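Local coordinates for 3-oxoacyl-[acyl-carrier-protein] synthase (Arabidopsis thaliana, PDB 2IX4) that catalyses the condensation steps of mitochondrial fatty acid synthesis, adding two carbons from malonyl-ACP to a growing acyl chain, at the interface of chains A and B. Residues are numbered along the deposited sequence; one frame, centred on the assembly and turned at random. Chains: chain A/B, 3-oxoacyl-[acyl-carrier-protein] synthase.

The interface of chains A and B. Residues chain A 123, 154-156, 176; chain B 123, 155, 176, 178.
A:Val176 and B:Val176 meet across the two-fold of the homodimer, with A:Val155 and B:Val155 packed beside them. The side chain of A:Val176 touches chain B at each of its carbons. CB of A:Val176 faces the methyl CG2 of B:Val176 at 3.8 Å. CG1 of A:Val176, anti to the backbone N (chi1 -179°), presses on CG2 of B:Val155 at 3.4 Å, a tight fit. CG2 of A:Val176 lies 3.7 Å from CB of B:Val176. The twin contact puts CG2 of A:Val155 against CG1 of B:Val176. The valines thus form a small apolar core across the two-fold.

Water links the chains around this core. Water 3 bonds the backbone N of A:Val155, and its O lies 2.7 Å from the backbone O of B:Gly123. Water 1 makes the matching bridge from B:Val155 N to A:Gly123 O. Water 2 joins the side-chain carbonyl OD1 of A:Asn156, at 2.8 Å from the water O, to B:Gly123 O and B:Ala178 N. The amide of A:Asn156 also packs against the methyl CB of B:Ala178.

A:Val155 and A:Asn156 lie in the turn between helices 149-153 and 157-166. A:Gly123 directly follows strand 116-122. B:Val176 leads into the 3-10 helix 178-180, which holds the nucleophile B:Cys179. The patch centre is about 12 Å from A:Cys179, and A:Gly123, B:Gly123 and B:Ala178 also line the hexanoic acid pockets of their own chains, so dimer contact and acyl site adjoin.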
ATOM      1  N   GLY A 123       6.509   2.981  -2.688  1.00 27.13           N
ATOM      2  CA  GLY A 123       5.755   4.205  -2.447  1.00 27.82           C
ATOM      3  C   GLY A 123       4.974   4.716  -3.642  1.00 28.25           C
ATOM      4  O   GLY A 123       3.802   5.079  -3.507  1.00 28.44           O
ATOM      5  N   LEU A 154       2.187  -1.595 -10.596  1.00 25.42           N
ATOM      6  CA  LEU A 154       1.484  -1.815  -9.326  1.00 25.19           C
ATOM      7  C   LEU A 154       2.439  -1.932  -8.133  1.00 25.11           C
ATOM      8  O   LEU A 154       3.343  -2.773  -8.124  1.00 25.16           O
ATOM      9  CB  LEU A 154       0.571  -3.041  -9.417  1.00 25.00           C
ATOM     10  CG  LEU A 154      -0.597  -2.980 -10.408  1.00 25.03           C
ATOM     11  CD1 LEU A 154      -1.177  -4.363 -10.631  1.00 23.98           C
ATOM     12  CD2 LEU A 154      -1.677  -1.997  -9.953  1.00 24.79           C
ATOM     13  N   VAL A 155       2.208  -1.097  -7.120  1.00 25.02           N
ATOM     14  CA  VAL A 155       3.137  -0.935  -5.990  1.00 24.99           C
ATOM     15  C   VAL A 155       3.247  -2.147  -5.053  1.00 24.95           C
ATOM     16  O   VAL A 155       4.101  -2.163  -4.160  1.00 25.01           O
ATOM     17  CB  VAL A 155       2.842   0.357  -5.156  1.00 25.09           C
ATOM     18  CG1 VAL A 155       3.096   1.607  -5.983  1.00 25.61           C
ATOM     19  CG2 VAL A 155       1.424   0.360  -4.628  1.00 25.20           C
ATOM     20  N   ASN A 156       2.392  -3.150  -5.256  1.00 24.60           N
ATOM     21  CA  ASN A 156       2.430  -4.371  -4.456  1.00 24.36           C
ATOM     22  C   ASN A 156       3.256  -5.486  -5.098  1.00 24.35           C
ATOM     23  O   ASN A 156       3.479  -6.531  -4.482  1.00 24.46           O
ATOM     24  CB  ASN A 156       1.014  -4.887  -4.189  1.00 24.32           C
ATOM     25  CG  ASN A 156       0.301  -5.338  -5.455  1.00 24.02           C
ATOM     26  OD1 ASN A 156       0.080  -4.549  -6.370  1.00 24.03           O
ATOM     27  ND2 ASN A 156      -0.077  -6.614  -5.501  1.00 23.40           N
ATOM     28  N   VAL A 176       1.580   0.632   2.022  1.00 24.04           N
ATOM     29  CA  VAL A 176       2.067   1.774   1.256  1.00 24.24           C
ATOM     30  C   VAL A 176       1.617   3.052   1.940  1.00 24.24           C
ATOM     31  O   VAL A 176       0.426   3.355   1.997  1.00 24.66           O
ATOM     32  CB  VAL A 176       1.621   1.737  -0.227  1.00 24.44           C
ATOM     33  CG1 VAL A 176       2.174   2.938  -0.974  1.00 24.68           C
ATOM     34  CG2 VAL A 176       2.100   0.451  -0.894  1.00 24.65           C
TER
ATOM     35  N   GLY B 123      -5.671   1.211  -4.979  1.00 26.81           N
ATOM     36  CA  GLY B 123      -4.896   0.230  -5.736  1.00 27.18           C
ATOM     37  C   GLY B 123      -3.926   0.802  -6.755  1.00 27.56           C
ATOM     38  O   GLY B 123      -2.813   0.284  -6.919  1.00 27.69           O
ATOM     39  N   VAL B 155      -1.039   6.604  -3.382  1.00 25.60           N
ATOM     40  CA  VAL B 155      -2.103   5.649  -3.051  1.00 25.48           C
ATOM     41  C   VAL B 155      -2.542   5.651  -1.575  1.00 25.37           C
ATOM     42  O   VAL B 155      -3.588   5.093  -1.240  1.00 25.74           O
ATOM     43  CB  VAL B 155      -1.759   4.204  -3.527  1.00 25.61           C
ATOM     44  CG1 VAL B 155      -1.786   4.122  -5.047  1.00 25.65           C
ATOM     45  CG2 VAL B 155      -0.408   3.761  -3.003  1.00 25.50           C
ATOM     46  N   VAL B 176      -1.811  -1.894   0.274  1.00 24.22           N
ATOM     47  CA  VAL B 176      -2.056  -1.848  -1.162  1.00 24.59           C
ATOM     48  C   VAL B 176      -1.636  -3.178  -1.773  1.00 24.89           C
ATOM     49  O   VAL B 176      -0.446  -3.494  -1.852  1.00 25.09           O
ATOM     50  CB  VAL B 176      -1.348  -0.653  -1.848  1.00 24.82           C
ATOM     51  CG1 VAL B 176      -1.605  -0.668  -3.346  1.00 24.95           C
ATOM     52  CG2 VAL B 176      -1.837   0.665  -1.253  1.00 24.74           C
ATOM     53  N   ALA B 178      -3.183  -4.672  -4.855  1.00 24.70           N
ATOM     54  CA  ALA B 178      -3.941  -4.763  -6.101  1.00 24.71           C
ATOM     55  C   ALA B 178      -5.443  -4.868  -5.825  1.00 24.73           C
ATOM     56  O   ALA B 178      -6.004  -4.034  -5.109  1.00 24.75           O
ATOM     57  CB  ALA B 178      -3.427  -5.939  -6.970  1.00 24.68           C
TER
HETATM   58  O   HOH W   1       1.464   5.908  -4.676  1.00 20.64           O
HETATM   59  O   HOH W   2      -1.686  -2.409  -6.129  1.00 20.97           O
HETATM   60  O   HOH W   3      -0.186   0.690  -7.618  1.00 22.75           O